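Local coordinates for protein putative oxidoreductase molybdopterin-binding subunit (Sulfolobus tokodaii, PDB 4ZOH) that probably serves as the molybdenum-bearing subunit of a xanthine oxidase-family oxidoreductase, binding a pterin cytosine dinucleotide cofactor, at residues T379-V385 / P564-Y568; W420-R424 / I474-G478. All coordinates share one frame; numbering follows the deposited sequence.

Interaction 1: residues T379-V385 / P564-Y568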
ATOM      1  N   THR A 379      -4.469   1.656 -47.283  1.00 28.21           N
ATOM      2  CA  THR A 379      -3.203   2.064 -47.871  1.00 30.62           C
ATOM      3  C   THR A 379      -1.983   1.429 -47.163  1.00 35.54           C
ATOM      4  O   THR A 379      -1.692   1.704 -45.986  1.00 33.54           O
ATOM      5  CB  THR A 379      -3.078   3.582 -47.891  1.00 32.77           C
ATOM      6  OG1 THR A 379      -4.119   4.089 -48.744  1.00 41.07           O
ATOM      7  CG2 THR A 379      -1.697   4.051 -48.467  1.00 32.34           C
ATOM      8  N   TYR A 380      -1.309   0.559 -47.898  1.00 32.71           N
ATOM      9  CA  TYR A 380      -0.069  -0.013 -47.480  1.00 31.91           C
ATOM     10  C   TYR A 380       0.967   1.035 -47.793  1.00 39.62           C
ATOM     11  O   TYR A 380       1.180   1.378 -48.972  1.00 36.79           O
ATOM     12  CB  TYR A 380       0.182  -1.254 -48.269  1.00 29.28           C
ATOM     13  CG  TYR A 380      -0.864  -2.334 -48.193  1.00 26.51           C
ATOM     14  CD1 TYR A 380      -1.752  -2.488 -47.084  1.00 25.54           C
ATOM     15  CD2 TYR A 380      -0.967  -3.253 -49.238  1.00 28.74           C
ATOM     16  CE1 TYR A 380      -2.725  -3.499 -47.073  1.00 20.77           C
ATOM     17  CE2 TYR A 380      -1.916  -4.273 -49.220  1.00 24.52           C
ATOM     18  CZ  TYR A 380      -2.779  -4.400 -48.134  1.00 25.06           C
ATOM     19  OH  TYR A 380      -3.688  -5.452 -48.175  1.00 24.04           O
ATOM     20  N   ASP A 381       1.634   1.571 -46.755  1.00 36.24           N
ATOM     21  CA  ASP A 381       2.310   2.859 -46.950  1.00 31.25           C
ATOM     22  C   ASP A 381       3.716   2.868 -47.505  1.00 35.96           C
ATOM     23  O   ASP A 381       4.085   3.825 -48.243  1.00 31.39           O
ATOM     24  CB  ASP A 381       2.302   3.692 -45.668  1.00 30.66           C
ATOM     25  CG  ASP A 381       2.890   2.921 -44.420  1.00 30.57           C
ATOM     26  OD1 ASP A 381       3.089   1.665 -44.444  1.00 27.13           O
ATOM     27  OD2 ASP A 381       3.100   3.637 -43.402  1.00 28.23           O
ATOM     28  N   SER A 382       4.535   1.889 -47.108  1.00 28.92           N
ATOM     29  CA  SER A 382       5.957   1.954 -47.458  1.00 32.43           C
ATOM     30  C   SER A 382       6.548   0.562 -47.336  1.00 32.52           C
ATOM     31  O   SER A 382       6.005  -0.297 -46.614  1.00 30.67           O
ATOM     32  CB  SER A 382       6.759   2.970 -46.637  1.00 29.05           C
ATOM     33  OG  SER A 382       6.929   2.397 -45.366  1.00 31.95           O
ATOM     34  N   GLY A 383       7.601   0.345 -48.125  1.00 31.79           N
ATOM     35  CA  GLY A 383       8.294  -0.935 -48.219  1.00 35.83           C
ATOM     36  C   GLY A 383       8.246  -1.484 -49.626  1.00 34.50           C
ATOM     37  O   GLY A 383       7.901  -0.778 -50.575  1.00 36.06           O
ATOM     38  N   ASN A 384       8.520  -2.773 -49.739  1.00 35.80           N
ATOM     39  CA  ASN A 384       8.637  -3.416 -51.019  1.00 39.00           C
ATOM     40  C   ASN A 384       8.430  -4.852 -50.820  1.00 33.15           C
ATOM     41  O   ASN A 384       9.386  -5.557 -50.462  1.00 33.80           O
ATOM     42  CB  ASN A 384      10.056  -3.200 -51.615  1.00 44.04           C
ATOM     43  CG  ASN A 384      10.207  -3.758 -53.043  1.00 49.16           C
ATOM     44  OD1 ASN A 384       9.671  -4.838 -53.428  1.00 49.07           O
ATOM     45  ND2 ASN A 384      10.977  -3.044 -53.820  1.00 50.46           N
ATOM     46  N   VAL A 385       7.205  -5.296 -51.109  1.00 31.26           N
ATOM     47  CA  VAL A 385       6.779  -6.642 -50.803  1.00 32.83           C
ATOM     48  C   VAL A 385       7.568  -7.668 -51.622  1.00 36.17           C
ATOM     49  O   VAL A 385       8.096  -8.620 -51.053  1.00 33.99           O
ATOM     50  CB  VAL A 385       5.252  -6.814 -51.007  1.00 36.90           C
ATOM     51  CG1 VAL A 385       4.795  -8.220 -50.616  1.00 32.38           C
ATOM     52  CG2 VAL A 385       4.480  -5.787 -50.187  1.00 38.95           C
ATOM     53  N   PRO A 564      -2.955   4.159 -40.201  1.00 31.80           N
ATOM     54  CA  PRO A 564      -2.100   3.118 -39.617  1.00 30.43           C
ATOM     55  C   PRO A 564      -0.897   2.761 -40.577  1.00 30.18           C
ATOM     56  O   PRO A 564      -1.097   2.650 -41.779  1.00 28.51           O
ATOM     57  CB  PRO A 564      -3.053   1.913 -39.477  1.00 28.11           C
ATOM     58  CG  PRO A 564      -4.455   2.474 -39.540  1.00 33.54           C
ATOM     59  CD  PRO A 564      -4.401   3.919 -39.976  1.00 31.78           C
ATOM     60  N   THR A 565       0.317   2.657 -40.045  1.00 28.22           N
ATOM     61  CA  THR A 565       1.494   2.216 -40.791  1.00 27.68           C
ATOM     62  C   THR A 565       1.506   0.697 -40.897  1.00 29.75           C
ATOM     63  O   THR A 565       1.080  -0.013 -39.960  1.00 29.99           O
ATOM     64  CB  THR A 565       2.770   2.753 -40.156  1.00 29.43           C
ATOM     65  OG1 THR A 565       3.867   2.617 -41.065  1.00 29.50           O
ATOM     66  CG2 THR A 565       3.092   2.049 -38.790  1.00 25.98           C
ATOM     67  N   THR A 566       1.967   0.183 -42.047  1.00 27.32           N
ATOM     68  CA  THR A 566       1.737  -1.239 -42.397  1.00 26.46           C
ATOM     69  C   THR A 566       3.051  -2.061 -42.533  1.00 29.65           C
ATOM     70  O   THR A 566       3.771  -1.876 -43.522  1.00 30.98           O
ATOM     71  CB  THR A 566       0.921  -1.348 -43.715  1.00 27.21           C
ATOM     72  OG1 THR A 566       1.660  -0.691 -44.779  1.00 27.17           O
ATOM     73  CG2 THR A 566      -0.519  -0.690 -43.555  1.00 25.47           C
ATOM     74  N   PRO A 567       3.407  -2.930 -41.522  1.00 32.35           N
ATOM     75  CA  PRO A 567       4.556  -3.843 -41.753  1.00 26.98           C
ATOM     76  C   PRO A 567       4.061  -5.009 -42.567  1.00 26.82           C
ATOM     77  O   PRO A 567       2.846  -5.185 -42.704  1.00 26.52           O
ATOM     78  CB  PRO A 567       4.901  -4.337 -40.343  1.00 29.67           C
ATOM     79  CG  PRO A 567       3.565  -4.358 -39.639  1.00 29.87           C
ATOM     80  CD  PRO A 567       2.903  -3.063 -40.131  1.00 27.87           C
ATOM     81  N   TYR A 568       4.986  -5.832 -43.044  1.00 25.09           N
ATOM     82  CA  TYR A 568       4.676  -6.990 -43.879  1.00 24.93           C
ATOM     83  C   TYR A 568       5.837  -7.972 -43.732  1.00 25.32           C
ATOM     84  O   TYR A 568       6.941  -7.595 -43.313  1.00 26.90           O
ATOM     85  CB  TYR A 568       4.521  -6.549 -45.379  1.00 25.40           C
ATOM     86  CG  TYR A 568       5.755  -5.813 -45.912  1.00 27.36           C
ATOM     87  CD1 TYR A 568       6.744  -6.498 -46.654  1.00 28.59           C
ATOM     88  CD2 TYR A 568       5.968  -4.455 -45.627  1.00 24.09           C
ATOM     89  CE1 TYR A 568       7.865  -5.811 -47.131  1.00 28.13           C
ATOM     90  CE2 TYR A 568       7.093  -3.777 -46.074  1.00 28.34           C
ATOM     91  CZ  TYR A 568       8.051  -4.471 -46.815  1.00 31.35           C
ATOM     92  OH  TYR A 568       9.183  -3.812 -47.231  1.00 27.78           O
TER
HETATM   93  O   HOH W   1      -3.137   1.904 -43.161  1.00 31.90           O
HETATM   94  O   HOH W   2      -0.616   3.465 -44.630  1.00 35.25           O
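Asp381 sets its carboxylate against Thr565 and Thr566, whose hydroxyls and one amide grip both oxygens. OD1 of Asp381 takes the hydroxyl OG1 of Thr566 at 2.8 Å and that residue's amide N at 3.0 Å, both from one face of the carboxylate and well out of its plane. The other oxygen, OD2, receives OG1 of Thr565 at 2.7 Å on its syn lone pair. With CG of Asp381 set between its own N and carbonyl carbon (chi1 54°), the acid is directed to segment 564-568. At the far end, the amide N of Asn384 donates a nearly straight 2.8 Å bond to OH of Tyr568, and CG2 of Val385 sits on one face of that ring, offset toward its rim. Gly383, at a phi of 120° that suits a residue without a CB, passes the phenol with CA 3.2 Å from its OH. Asn384 is the N-cap of helix 385-401, its OD1 capping the amide of Lys387, so the tyrosine hydroxyl meets the chain just where this helix begins. Further out, the Lys668 ammonium forms a salt bridge with Asp381 and hydrogen bonds to the carbonyls of Ser382 and Thr566.

Interaction 2: residues W420-R424 / I474-G478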
ATOM      1  N   TRP A 420      -3.853   9.809 -30.426  1.00 26.58           N
ATOM      2  CA  TRP A 420      -2.735  10.639 -29.934  1.00 24.95           C
ATOM      3  C   TRP A 420      -2.006   9.825 -28.877  1.00 25.08           C
ATOM      4  O   TRP A 420      -2.453   8.726 -28.506  1.00 22.81           O
ATOM      5  CB  TRP A 420      -3.219  12.034 -29.391  1.00 24.54           C
ATOM      6  CG  TRP A 420      -4.468  12.043 -28.607  1.00 23.74           C
ATOM      7  CD1 TRP A 420      -5.747  12.396 -29.075  1.00 26.35           C
ATOM      8  CD2 TRP A 420      -4.635  11.728 -27.208  1.00 26.15           C
ATOM      9  NE1 TRP A 420      -6.676  12.245 -28.061  1.00 27.67           N
ATOM     10  CE2 TRP A 420      -6.033  11.889 -26.898  1.00 26.49           C
ATOM     11  CE3 TRP A 420      -3.748  11.390 -26.171  1.00 26.02           C
ATOM     12  CZ2 TRP A 420      -6.566  11.640 -25.604  1.00 26.14           C
ATOM     13  CZ3 TRP A 420      -4.287  11.125 -24.880  1.00 27.78           C
ATOM     14  CH2 TRP A 420      -5.686  11.302 -24.601  1.00 24.89           C
ATOM     15  N   GLU A 421      -0.890  10.329 -28.395  1.00 24.84           N
ATOM     16  CA  GLU A 421      -0.292   9.661 -27.214  1.00 25.04           C
ATOM     17  C   GLU A 421       0.520  10.679 -26.479  1.00 24.21           C
ATOM     18  O   GLU A 421       0.887  11.697 -27.088  1.00 25.48           O
ATOM     19  CB  GLU A 421       0.456   8.341 -27.575  1.00 22.29           C
ATOM     20  CG  GLU A 421       0.963   7.580 -26.342  1.00 21.18           C
ATOM     21  CD  GLU A 421      -0.199   7.290 -25.413  1.00 22.86           C
ATOM     22  OE1 GLU A 421      -0.928   6.288 -25.644  1.00 20.50           O
ATOM     23  OE2 GLU A 421      -0.380   8.124 -24.502  1.00 22.35           O
ATOM     24  N   VAL A 422       0.820  10.447 -25.191  1.00 24.17           N
ATOM     25  CA  VAL A 422       1.428  11.488 -24.370  1.00 21.19           C
ATOM     26  C   VAL A 422       2.791  11.077 -23.814  1.00 21.52           C
ATOM     27  O   VAL A 422       3.059   9.909 -23.605  1.00 20.91           O
ATOM     28  CB  VAL A 422       0.422  11.864 -23.211  1.00 21.78           C
ATOM     29  CG1 VAL A 422       0.852  13.088 -22.457  1.00 19.85           C
ATOM     30  CG2 VAL A 422      -1.020  12.025 -23.766  1.00 21.27           C
ATOM     31  N   ALA A 423       3.660  12.043 -23.555  1.00 20.05           N
ATOM     32  CA  ALA A 423       4.889  11.754 -22.832  1.00 22.65           C
ATOM     33  C   ALA A 423       5.164  12.985 -21.999  1.00 24.43           C
ATOM     34  O   ALA A 423       5.017  14.129 -22.536  1.00 24.10           O
ATOM     35  CB  ALA A 423       6.065  11.472 -23.816  1.00 23.31           C
ATOM     36  N   ARG A 424       5.590  12.768 -20.747  1.00 20.70           N
ATOM     37  CA  ARG A 424       6.035  13.862 -19.898  1.00 22.43           C
ATOM     38  C   ARG A 424       7.515  13.610 -19.567  1.00 22.72           C
ATOM     39  O   ARG A 424       7.840  12.488 -19.253  1.00 22.41           O
ATOM     40  CB  ARG A 424       5.151  13.910 -18.608  1.00 21.00           C
ATOM     41  CG  ARG A 424       5.760  14.595 -17.404  1.00 20.44           C
ATOM     42  CD  ARG A 424       4.844  14.630 -16.188  1.00 19.16           C
ATOM     43  NE  ARG A 424       5.550  15.308 -15.077  1.00 22.70           N
ATOM     44  CZ  ARG A 424       5.726  14.843 -13.842  1.00 20.82           C
ATOM     45  NH1 ARG A 424       5.200  13.694 -13.441  1.00 18.03           N
ATOM     46  NH2 ARG A 424       6.393  15.577 -12.983  1.00 20.27           N
ATOM     47  N   ILE A 474       0.542  10.830 -12.543  1.00 19.92           N
ATOM     48  CA  ILE A 474       1.939  11.208 -12.825  1.00 20.51           C
ATOM     49  C   ILE A 474       2.085  11.729 -14.279  1.00 22.55           C
ATOM     50  O   ILE A 474       3.195  12.069 -14.711  1.00 25.19           O
ATOM     51  CB  ILE A 474       2.927  10.058 -12.552  1.00 18.68           C
ATOM     52  CG1 ILE A 474       2.660   8.926 -13.531  1.00 18.46           C
ATOM     53  CG2 ILE A 474       2.864   9.590 -11.097  1.00 17.25           C
ATOM     54  CD1 ILE A 474       3.585   7.736 -13.375  1.00 18.35           C
ATOM     55  N   ILE A 475       0.989  11.682 -15.062  1.00 21.37           N
ATOM     56  CA  ILE A 475       1.002  12.209 -16.436  1.00 22.09           C
ATOM     57  C   ILE A 475      -0.390  12.749 -16.797  1.00 21.83           C
ATOM     58  O   ILE A 475      -1.434  12.233 -16.296  1.00 22.33           O
ATOM     59  CB  ILE A 475       1.531  11.165 -17.462  1.00 20.84           C
ATOM     60  CG1 ILE A 475       1.892  11.822 -18.839  1.00 21.89           C
ATOM     61  CG2 ILE A 475       0.642   9.938 -17.566  1.00 18.30           C
ATOM     62  CD1 ILE A 475       2.562  10.895 -19.842  1.00 19.97           C
ATOM     63  N   GLU A 476      -0.406  13.770 -17.647  1.00 22.77           N
ATOM     64  CA  GLU A 476      -1.661  14.411 -18.060  1.00 21.51           C
ATOM     65  C   GLU A 476      -2.712  13.385 -18.510  1.00 22.27           C
ATOM     66  O   GLU A 476      -3.838  13.453 -18.068  1.00 25.09           O
ATOM     67  CB  GLU A 476      -1.439  15.477 -19.139  1.00 22.48           C
ATOM     68  CG  GLU A 476      -2.717  16.206 -19.518  1.00 22.89           C
ATOM     69  CD  GLU A 476      -2.565  17.318 -20.582  1.00 26.91           C
ATOM     70  OE1 GLU A 476      -1.526  17.370 -21.284  1.00 23.74           O
ATOM     71  OE2 GLU A 476      -3.461  18.215 -20.627  1.00 23.88           O
ATOM     72  N   ASP A 477      -2.356  12.416 -19.355  1.00 20.18           N
ATOM     73  CA  ASP A 477      -3.329  11.513 -19.917  1.00 21.67           C
ATOM     74  C   ASP A 477      -2.600  10.477 -20.769  1.00 21.56           C
ATOM     75  O   ASP A 477      -1.373  10.427 -20.799  1.00 21.06           O
ATOM     76  CB  ASP A 477      -4.408  12.266 -20.779  1.00 23.24           C
ATOM     77  CG  ASP A 477      -5.802  11.669 -20.625  1.00 24.08           C
ATOM     78  OD1 ASP A 477      -6.784  12.391 -20.388  1.00 27.65           O
ATOM     79  OD2 ASP A 477      -5.950  10.456 -20.738  1.00 26.57           O
ATOM     80  N   GLY A 478      -3.362   9.625 -21.420  1.00 19.85           N
ATOM     81  CA  GLY A 478      -2.757   8.638 -22.300  1.00 21.35           C
ATOM     82  C   GLY A 478      -3.829   7.899 -23.034  1.00 23.57           C
ATOM     83  O   GLY A 478      -5.029   7.952 -22.673  1.00 20.80           O
TER
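Arg424 and Ile474 share the one direct hydrogen bond between these segments: NH1 of Arg424 donates to the backbone O of Ile474 at 2.9 Å. The carbonyl lies at the edge of the guanidinium, close to its plane, and the arginine reaches it through a chain extended from CG to NE. NH1 also serves Glu473 O of the second subunit, while NH2 of Arg424 makes a salt bridge with Asp553.

Two carboxylates brace backbone amides within their own segments. OE2 of Glu421 accepts the N of Val422 at 2.7 Å, and its chain, bent at chi2 (57°), brings the same oxygen to 3.3 Å from CA of Gly478; OE1 is held by Arg485 and by the amides of Ile479 and Gly480. Asp477 uses the anti lone pair of OD2 for the N of Gly478, and Arg193 forms a salt bridge to that oxygen.

Van der Waals packing fills the middle. CD1 of Ile475 lies 3.8 Å from CG1 of Val422, the two side chains running past each other in opposite senses, and CG1 of Ile475 rests against CB of Arg424. Val422 also packs its CB against the carbonyl O of Asp477, 3.3 Å away. The indole of Trp420 brings its CZ3 to 3.7 Å from C of Gly478 and presents its edge to the Asp477 carboxylate, the planes 82° apart.

Segment 474-478 runs nearly antiparallel to segment 420-424, their end-to-end directions 166° apart, but lies against the strand's side chains, since the strand's backbone bonds go to strand 553-559 and to strand 433-437 with the residue after it. Helix 486-512 packs on Glu421 and Ala423, helix 188-199 touches Ile475 and Asp477, and the second subunit closes over the loop.

In the fold
Interactions 1 and 2 lie on different parts of the molybdopterin-binding region, their centres 27 Å apart and their nearest atoms about 11 Å, without touching. In sequence, both segments of interaction 2 fall between those of interaction 1. Thr565 and Glu421 come nearest the pterin cytosine dinucleotide, but neither side chain touches it: that of Thr565 is about 8 Å away and that of Glu421 about 9 Å. The molybdenum is more distant, about 14 Å from the side chain of Pro564 and about 13 Å from that of Glu421. The surroundings differ: 379-385/564-568 touches no other protein chain of the assembly, whereas 420-424/474-478 adjoins the second copy of this subunit.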